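Local coordinates for protein Tv2483 (PDB 6DET) that selectively binds L-arginine and, as a solute-binding lipoprotein, probably hands it to an ABC transporter for uptake by the treponeme, at residues A189-L194 with E212-E217; N122-V127 with D154-N159. All blocks are in the same frame, centred on the assembly; numbering follows the deposited sequence.

Contact 1: residues A189-L194 with E212-E217. With ARG (arginine), chain B.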
ATOM      1  N   ALA A 189       2.880   0.503 -20.822  1.00 38.27           N
ATOM      2  CA  ALA A 189       1.871   0.390 -19.786  1.00 36.25           C
ATOM      3  C   ALA A 189       2.573   0.415 -18.440  1.00 36.59           C
ATOM      4  O   ALA A 189       3.789   0.215 -18.362  1.00 39.22           O
ATOM      5  CB  ALA A 189       1.071  -0.891 -19.924  1.00 39.97           C
ATOM      6  N   ILE A 190       1.777   0.618 -17.385  1.00 35.34           N
ATOM      7  CA  ILE A 190       2.243   0.582 -16.002  1.00 32.33           C
ATOM      8  C   ILE A 190       1.254  -0.199 -15.149  1.00 36.69           C
ATOM      9  O   ILE A 190       0.061  -0.297 -15.460  1.00 33.31           O
ATOM     10  CB  ILE A 190       2.433   1.986 -15.404  1.00 34.12           C
ATOM     11  CG1 ILE A 190       1.082   2.678 -15.169  1.00 32.40           C
ATOM     12  CG2 ILE A 190       3.362   2.819 -16.295  1.00 36.55           C
ATOM     13  CD1 ILE A 190       1.171   4.060 -14.578  1.00 37.31           C
ATOM     14  N   VAL A 191       1.766  -0.723 -14.045  1.00 30.72           N
ATOM     15  CA  VAL A 191       0.954  -1.341 -12.990  1.00 32.57           C
ATOM     16  C   VAL A 191       0.834  -0.352 -11.840  1.00 31.30           C
ATOM     17  O   VAL A 191       1.841   0.214 -11.383  1.00 32.47           O
ATOM     18  CB  VAL A 191       1.570  -2.657 -12.490  1.00 28.24           C
ATOM     19  CG1 VAL A 191       0.721  -3.237 -11.338  1.00 28.77           C
ATOM     20  CG2 VAL A 191       1.672  -3.640 -13.584  1.00 29.01           C
ATOM     21  N   VAL A 192      -0.392  -0.140 -11.361  1.00 29.39           N
ATOM     22  CA  VAL A 192      -0.633   0.685 -10.185  1.00 30.03           C
ATOM     23  C   VAL A 192      -1.661  -0.039  -9.329  1.00 34.23           C
ATOM     24  O   VAL A 192      -2.326  -0.979  -9.781  1.00 31.43           O
ATOM     25  CB  VAL A 192      -1.118   2.104 -10.548  1.00 35.21           C
ATOM     26  CG1 VAL A 192      -0.043   2.855 -11.337  1.00 32.44           C
ATOM     27  CG2 VAL A 192      -2.398   2.059 -11.387  1.00 33.56           C
ATOM     28  N   ASP A 193      -1.763   0.381  -8.064  1.00 31.65           N
ATOM     29  CA  ASP A 193      -2.805  -0.136  -7.183  1.00 24.89           C
ATOM     30  C   ASP A 193      -4.053   0.711  -7.366  1.00 32.79           C
ATOM     31  O   ASP A 193      -3.989   1.949  -7.385  1.00 31.32           O
ATOM     32  CB  ASP A 193      -2.415  -0.125  -5.696  1.00 27.11           C
ATOM     33  CG  ASP A 193      -1.327  -1.125  -5.334  1.00 28.36           C
ATOM     34  OD1 ASP A 193      -0.942  -1.980  -6.154  1.00 29.92           O
ATOM     35  OD2 ASP A 193      -0.863  -1.066  -4.158  1.00 28.56           O
ATOM     36  N   LEU A 194      -5.193   0.033  -7.505  1.00 29.95           N
ATOM     37  CA  LEU A 194      -6.465   0.733  -7.592  1.00 34.45           C
ATOM     38  C   LEU A 194      -6.639   1.752  -6.472  1.00 30.22           C
ATOM     39  O   LEU A 194      -7.037   2.894  -6.724  1.00 32.49           O
ATOM     40  CB  LEU A 194      -7.610  -0.289  -7.565  1.00 36.59           C
ATOM     41  CG  LEU A 194      -9.016   0.294  -7.655  1.00 38.31           C
ATOM     42  CD1 LEU A 194      -9.214   0.985  -8.989  1.00 40.11           C
ATOM     43  CD2 LEU A 194     -10.031  -0.834  -7.481  1.00 40.91           C
ATOM     44  N   GLU A 212      -9.526  -5.945 -17.356  1.00 49.56           N
ATOM     45  CA  GLU A 212      -9.167  -7.051 -16.475  1.00 43.76           C
ATOM     46  C   GLU A 212      -8.053  -6.613 -15.525  1.00 41.94           C
ATOM     47  O   GLU A 212      -6.981  -6.190 -15.968  1.00 43.41           O
ATOM     48  CB  GLU A 212      -8.737  -8.264 -17.294  1.00 61.83           C
ATOM     49  CG  GLU A 212      -8.583  -9.530 -16.489  1.00100.65           C
ATOM     50  CD  GLU A 212      -8.504 -10.761 -17.358  1.00131.47           C
ATOM     51  OE1 GLU A 212      -8.076 -10.639 -18.523  1.00114.24           O
ATOM     52  OE2 GLU A 212      -8.877 -11.851 -16.878  1.00176.97           O
ATOM     53  N   ALA A 213      -8.320  -6.686 -14.225  1.00 39.72           N
ATOM     54  CA  ALA A 213      -7.279  -6.487 -13.233  1.00 41.21           C
ATOM     55  C   ALA A 213      -6.367  -7.706 -13.224  1.00 43.50           C
ATOM     56  O   ALA A 213      -6.773  -8.808 -13.610  1.00 41.61           O
ATOM     57  CB  ALA A 213      -7.899  -6.273 -11.856  1.00 36.33           C
ATOM     58  N   ILE A 214      -5.127  -7.517 -12.749  1.00 39.41           N
ATOM     59  CA  ILE A 214      -4.178  -8.631 -12.708  1.00 39.72           C
ATOM     60  C   ILE A 214      -4.038  -9.248 -11.325  1.00 40.74           C
ATOM     61  O   ILE A 214      -3.361 -10.279 -11.191  1.00 48.80           O
ATOM     62  CB  ILE A 214      -2.784  -8.222 -13.232  1.00 36.44           C
ATOM     63  CG1 ILE A 214      -2.199  -7.066 -12.428  1.00 33.13           C
ATOM     64  CG2 ILE A 214      -2.881  -7.841 -14.705  1.00 39.03           C
ATOM     65  CD1 ILE A 214      -0.739  -6.728 -12.834  1.00 41.64           C
ATOM     66  N   SER A 215      -4.642  -8.660 -10.298  1.00 35.27           N
ATOM     67  CA  SER A 215      -4.583  -9.237  -8.974  1.00 32.59           C
ATOM     68  C   SER A 215      -5.774  -8.742  -8.175  1.00 38.97           C
ATOM     69  O   SER A 215      -6.313  -7.666  -8.429  1.00 40.94           O
ATOM     70  CB  SER A 215      -3.298  -8.851  -8.251  1.00 35.02           C
ATOM     71  OG  SER A 215      -3.496  -7.593  -7.643  1.00 47.00           O
ATOM     72  N   THR A 216      -6.150  -9.525  -7.172  1.00 38.98           N
ATOM     73  CA  THR A 216      -7.072  -9.064  -6.153  1.00 33.90           C
ATOM     74  C   THR A 216      -6.408  -9.334  -4.813  1.00 34.04           C
ATOM     75  O   THR A 216      -5.835 -10.412  -4.612  1.00 37.64           O
ATOM     76  CB  THR A 216      -8.445  -9.747  -6.272  1.00 40.93           C
ATOM     77  OG1 THR A 216      -9.240  -9.405  -5.142  1.00 54.28           O
ATOM     78  CG2 THR A 216      -8.301 -11.230  -6.339  1.00 44.73           C
ATOM     79  N   GLU A 217      -6.427  -8.335  -3.935  1.00 33.25           N
ATOM     80  CA  GLU A 217      -5.504  -8.290  -2.805  1.00 33.58           C
ATOM     81  C   GLU A 217      -6.198  -7.697  -1.597  1.00 25.09           C
ATOM     82  O   GLU A 217      -7.275  -7.093  -1.693  1.00 29.80           O
ATOM     83  CB  GLU A 217      -4.258  -7.392  -3.070  1.00 35.19           C
ATOM     84  CG  GLU A 217      -3.538  -7.604  -4.331  1.00 45.95           C
ATOM     85  CD  GLU A 217      -2.414  -6.580  -4.590  1.00 36.45           C
ATOM     86  OE1 GLU A 217      -1.677  -6.812  -5.571  1.00 53.98           O
ATOM     87  OE2 GLU A 217      -2.301  -5.523  -3.920  1.00 27.34           O
TER
HETATM   88  N   ARG B 500       0.968  -2.390  -2.471  1.00 27.15           N
HETATM   89  CA  ARG B 500       2.398  -2.062  -2.707  1.00 34.97           C
HETATM   90  C   ARG B 500       3.274  -3.011  -1.897  1.00 36.76           C
HETATM   91  O   ARG B 500       2.768  -3.599  -0.923  1.00 30.75           O
HETATM   92  CB  ARG B 500       2.704  -0.618  -2.313  1.00 31.47           C
HETATM   93  CG  ARG B 500       2.021   0.432  -3.183  1.00 33.97           C
HETATM   94  CD  ARG B 500       2.267   1.867  -2.727  1.00 34.94           C
HETATM   95  NE  ARG B 500       3.671   2.206  -2.852  1.00 33.12           N
HETATM   96  CZ  ARG B 500       4.514   2.352  -1.836  1.00 33.39           C
HETATM   97  NH1 ARG B 500       5.792   2.621  -2.113  1.00 33.84           N
HETATM   98  NH2 ARG B 500       4.107   2.214  -0.573  1.00 32.76           N
HETATM   99  OXT ARG B 500       4.465  -3.165  -2.203  1.00 29.36           O
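Asp193 OD2, gripped by two donors, is the polar focus where Asp193 and Glu217 close one end of this contact. The amino N of the bound arginine reaches it at 2.8 Å, and Tyr219 adds a hydrogen bond from its hydroxyl. The aliphatic CG of the same ligand lies 3.4 Å from OD2, so this oxygen meets carbon as well as nitrogen. In Asp193, CG lies anti to the carbonyl carbon (chi1 -69°), which sets the carboxylate between ligand and Glu217: OD2 meets the arginine, and OD1 lies on the Glu217 side. OD1 and Glu217 OE2 are like charges 4.4 Å apart; Lys124, salt-bridged to Asp193 OD1 and Glu217 OE1, probably eases their repulsion. Glu217 OE2 itself accepts hydrogen bonds from Ser104 and Asn122, and both carboxylates are buried. Two residues back, Ser215 OG donates to Glu217 OE1 at 2.9 Å, arriving 47° out of the carboxylate plane.

The other end of the contact is apolar. Ile214 holds CG1 between its backbone N and carbonyl carbon and extends from there, which carries CD1 across to Val191. CD1 sits almost evenly between the two valine methyls, 4.0 Å from CG2 and 4.1 Å from CG1, while Leu157 of the helix 153-158 touches both residues.

No hydrogen bond joins the segments directly, and the nearest CA atoms, of Val191 and Ile214, are 8.9 Å apart. The spacing follows from topology: strand 120-129 is antiparallel to both 189-193 and 215-223 and runs between them, so the two run the same way within 26° and meet through side chains above it. Such a strand end, whose acidic residue receives the ligand's alpha-amino group, is characteristic of the interdomain amino-acid pocket of family 3 solute-binding proteins.

Contact 2: residues N122-V127 with D154-N159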
ATOM      1  N   ASN A 122      -7.740  -4.303  -2.380  1.00 31.40           N
ATOM      2  CA  ASN A 122      -7.068  -3.620  -3.470  1.00 25.95           C
ATOM      3  C   ASN A 122      -7.001  -4.559  -4.660  1.00 29.11           C
ATOM      4  O   ASN A 122      -7.232  -5.770  -4.550  1.00 32.81           O
ATOM      5  CB  ASN A 122      -5.668  -3.172  -3.057  1.00 27.97           C
ATOM      6  CG  ASN A 122      -4.931  -2.505  -4.188  1.00 33.48           C
ATOM      7  OD1 ASN A 122      -5.369  -1.454  -4.691  1.00 30.52           O
ATOM      8  ND2 ASN A 122      -3.816  -3.111  -4.606  1.00 29.12           N
ATOM      9  N   ALA A 123      -6.717  -3.972  -5.815  1.00 30.41           N
ATOM     10  CA  ALA A 123      -6.452  -4.728  -7.015  1.00 31.48           C
ATOM     11  C   ALA A 123      -5.336  -4.006  -7.751  1.00 28.25           C
ATOM     12  O   ALA A 123      -5.279  -2.778  -7.727  1.00 30.90           O
ATOM     13  CB  ALA A 123      -7.674  -4.809  -7.910  1.00 35.89           C
ATOM     14  N   LYS A 124      -4.444  -4.773  -8.362  1.00 32.91           N
ATOM     15  CA  LYS A 124      -3.473  -4.214  -9.287  1.00 30.30           C
ATOM     16  C   LYS A 124      -4.140  -4.114 -10.651  1.00 32.51           C
ATOM     17  O   LYS A 124      -4.752  -5.069 -11.119  1.00 34.21           O
ATOM     18  CB  LYS A 124      -2.242  -5.090  -9.356  1.00 33.13           C
ATOM     19  CG  LYS A 124      -1.298  -4.793  -8.156  1.00 41.26           C
ATOM     20  CD  LYS A 124      -0.093  -5.685  -8.114  1.00 39.59           C
ATOM     21  CE  LYS A 124       0.824  -5.326  -6.947  1.00 35.84           C
ATOM     22  NZ  LYS A 124       0.094  -4.874  -5.725  1.00 40.86           N
ATOM     23  N   ILE A 125      -3.982  -2.958 -11.291  1.00 31.80           N
ATOM     24  CA  ILE A 125      -4.577  -2.661 -12.578  1.00 36.56           C
ATOM     25  C   ILE A 125      -3.476  -2.165 -13.512  1.00 37.28           C
ATOM     26  O   ILE A 125      -2.429  -1.681 -13.074  1.00 31.57           O
ATOM     27  CB  ILE A 125      -5.699  -1.621 -12.440  1.00 36.66           C
ATOM     28  CG1 ILE A 125      -5.164  -0.339 -11.804  1.00 39.60           C
ATOM     29  CG2 ILE A 125      -6.818  -2.186 -11.572  1.00 40.22           C
ATOM     30  CD1 ILE A 125      -6.129   0.802 -11.771  1.00 39.37           C
ATOM     31  N   VAL A 126      -3.735  -2.284 -14.812  1.00 32.02           N
ATOM     32  CA  VAL A 126      -2.787  -1.880 -15.847  1.00 33.08           C
ATOM     33  C   VAL A 126      -3.328  -0.637 -16.529  1.00 34.94           C
ATOM     34  O   VAL A 126      -4.485  -0.614 -16.979  1.00 39.27           O
ATOM     35  CB  VAL A 126      -2.539  -3.003 -16.859  1.00 37.31           C
ATOM     36  CG1 VAL A 126      -1.596  -2.502 -17.957  1.00 39.59           C
ATOM     37  CG2 VAL A 126      -1.937  -4.201 -16.152  1.00 38.08           C
ATOM     38  N   VAL A 127      -2.482   0.387 -16.620  1.00 36.46           N
ATOM     39  CA  VAL A 127      -2.858   1.685 -17.164  1.00 35.63           C
ATOM     40  C   VAL A 127      -2.031   1.934 -18.415  1.00 40.49           C
ATOM     41  O   VAL A 127      -0.826   1.649 -18.441  1.00 37.34           O
ATOM     42  CB  VAL A 127      -2.666   2.819 -16.130  1.00 40.31           C
ATOM     43  CG1 VAL A 127      -2.976   4.189 -16.737  1.00 50.95           C
ATOM     44  CG2 VAL A 127      -3.562   2.571 -14.886  1.00 36.14           C
ATOM     45  N   ASP A 154       6.004  -7.161 -10.565  1.00 40.43           N
ATOM     46  CA  ASP A 154       6.544  -8.106 -11.524  1.00 47.97           C
ATOM     47  C   ASP A 154       5.903  -9.473 -11.355  1.00 49.46           C
ATOM     48  O   ASP A 154       5.545 -10.126 -12.344  1.00 48.73           O
ATOM     49  CB  ASP A 154       8.064  -8.183 -11.376  1.00 46.67           C
ATOM     50  CG  ASP A 154       8.517  -8.376  -9.946  1.00 52.71           C
ATOM     51  OD1 ASP A 154       7.736  -8.181  -8.983  1.00 45.40           O
ATOM     52  OD2 ASP A 154       9.704  -8.706  -9.799  1.00 60.39           O
ATOM     53  N   GLU A 155       5.718  -9.908 -10.109  1.00 39.11           N
ATOM     54  CA  GLU A 155       5.080 -11.200  -9.875  1.00 42.36           C
ATOM     55  C   GLU A 155       3.632 -11.180 -10.325  1.00 41.20           C
ATOM     56  O   GLU A 155       3.134 -12.163 -10.888  1.00 48.20           O
ATOM     57  CB  GLU A 155       5.155 -11.574  -8.391  1.00 60.57           C
ATOM     58  CG  GLU A 155       6.551 -11.787  -7.846  1.00 92.66           C
ATOM     59  CD  GLU A 155       6.542 -12.131  -6.369  1.00113.18           C
ATOM     60  OE1 GLU A 155       5.440 -12.265  -5.791  1.00115.27           O
ATOM     61  OE2 GLU A 155       7.637 -12.266  -5.784  1.00126.78           O
ATOM     62  N   ALA A 156       2.931 -10.071 -10.083  1.00 39.88           N
ATOM     63  CA  ALA A 156       1.552  -9.982 -10.540  1.00 35.36           C
ATOM     64  C   ALA A 156       1.475 -10.126 -12.058  1.00 38.58           C
ATOM     65  O   ALA A 156       0.633 -10.867 -12.569  1.00 37.61           O
ATOM     66  CB  ALA A 156       0.932  -8.665 -10.090  1.00 31.77           C
ATOM     67  N   LEU A 157       2.373  -9.447 -12.794  1.00 38.37           N
ATOM     68  CA  LEU A 157       2.352  -9.527 -14.263  1.00 39.00           C
ATOM     69  C   LEU A 157       2.742 -10.915 -14.752  1.00 48.42           C
ATOM     70  O   LEU A 157       2.107 -11.467 -15.665  1.00 47.96           O
ATOM     71  CB  LEU A 157       3.297  -8.491 -14.881  1.00 37.17           C
ATOM     72  CG  LEU A 157       2.939  -7.006 -14.828  1.00 35.54           C
ATOM     73  CD1 LEU A 157       4.198  -6.148 -15.180  1.00 38.17           C
ATOM     74  CD2 LEU A 157       1.766  -6.679 -15.745  1.00 32.45           C
ATOM     75  N   LEU A 158       3.817 -11.478 -14.189  1.00 47.66           N
ATOM     76  CA  LEU A 158       4.268 -12.820 -14.550  1.00 58.48           C
ATOM     77  C   LEU A 158       3.219 -13.885 -14.280  1.00 52.40           C
ATOM     78  O   LEU A 158       3.376 -15.014 -14.760  1.00 56.95           O
ATOM     79  CB  LEU A 158       5.544 -13.180 -13.785  1.00 67.17           C
ATOM     80  CG  LEU A 158       6.879 -12.820 -14.440  1.00 74.63           C
ATOM     81  CD1 LEU A 158       6.899 -11.386 -14.924  1.00 63.95           C
ATOM     82  CD2 LEU A 158       8.024 -13.064 -13.466  1.00 89.91           C
ATOM     83  N   ASN A 159       2.168 -13.564 -13.531  1.00 59.07           N
ATOM     84  CA  ASN A 159       1.081 -14.499 -13.284  1.00 60.86           C
ATOM     85  C   ASN A 159      -0.089 -14.329 -14.240  1.00 55.72           C
ATOM     86  O   ASN A 159      -1.091 -15.041 -14.106  1.00 65.26           O
ATOM     87  CB  ASN A 159       0.598 -14.375 -11.845  1.00 62.90           C
ATOM     88  CG  ASN A 159       1.221 -15.412 -10.963  1.00 82.28           C
ATOM     89  OD1 ASN A 159       0.768 -16.557 -10.922  1.00 86.98           O
ATOM     90  ND2 ASN A 159       2.296 -15.038 -10.280  1.00 90.35           N
TER
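Lys124 and Ala156 form the close part of this strand-to-helix contact, where methylene CD of the lysine lies 3.7 Å from the alanine CB. The lysine's contribution is aliphatic. Its chain rises from strand 120-129 with CG anti to the carbonyl carbon, runs extended through the next two torsions, and bends only at the last (chi4 35°), so that CD passes the alanine methyl while NZ turns off to other partners. That ammonium group is buried with its charge answered by salt bridges to Glu217 and Asp193, and the lysine side chain comes within about 4 Å of the bound arginine by nearest atoms.

Two residues further along the strand, the fit slackens. Val126 CG2 and Leu157 CD2 come no closer than 4.5 Å, and Leu157 meets the valine through the end of its chain rather than its root. Ile214 leans on Lys124, Ala156 and Leu157 alike, filling in between strand and helix where the two segments alone touch sparingly. Their CA atoms approach no nearer than 7.8 Å, between Lys124 and Ala156, and no hydrogen bond spans them.

The far side of the helix is open to solvent. Glu155, Leu158 and Asn159 are exposed there, and the Glu155 side chain is poorly ordered. Asn159 nonetheless reaches back to the helix: its ND2 donates to Glu155 O at 3.1 Å in a nearly straight bond (168°), with the acceptor in the amide plane but the donor lifted 37° above the carbonyl plane. The short helix connects the parallel neighbouring strands 143-148 and 167-172, a beta-alpha-beta crossover laid over one face of the sheet, as expected in an alpha/beta lobe of a periplasmic-type binding protein.

Overall arrangement
Contacts 1 and 2 illustrate how one layer of side chains can serve both a sheet and a ligand site. Their centres are only 4 Å apart, and strand 120-129, one side of contact 2, lies between the two strands of contact 1. Lys124 is the joint: its NZ stands 2.6 Å from Glu217 OE1 in a salt bridge, tying the helix-packed lysine of contact 2 to the acidic pair of contact 1. Beside it, Glu217 N probably hydrogen-bonds Asn122 O at 2.8 Å. The polar ends of both contacts face the arginine, which Asp193 holds directly, whereas the apolar ends run away from the pocket beneath helix 153-158.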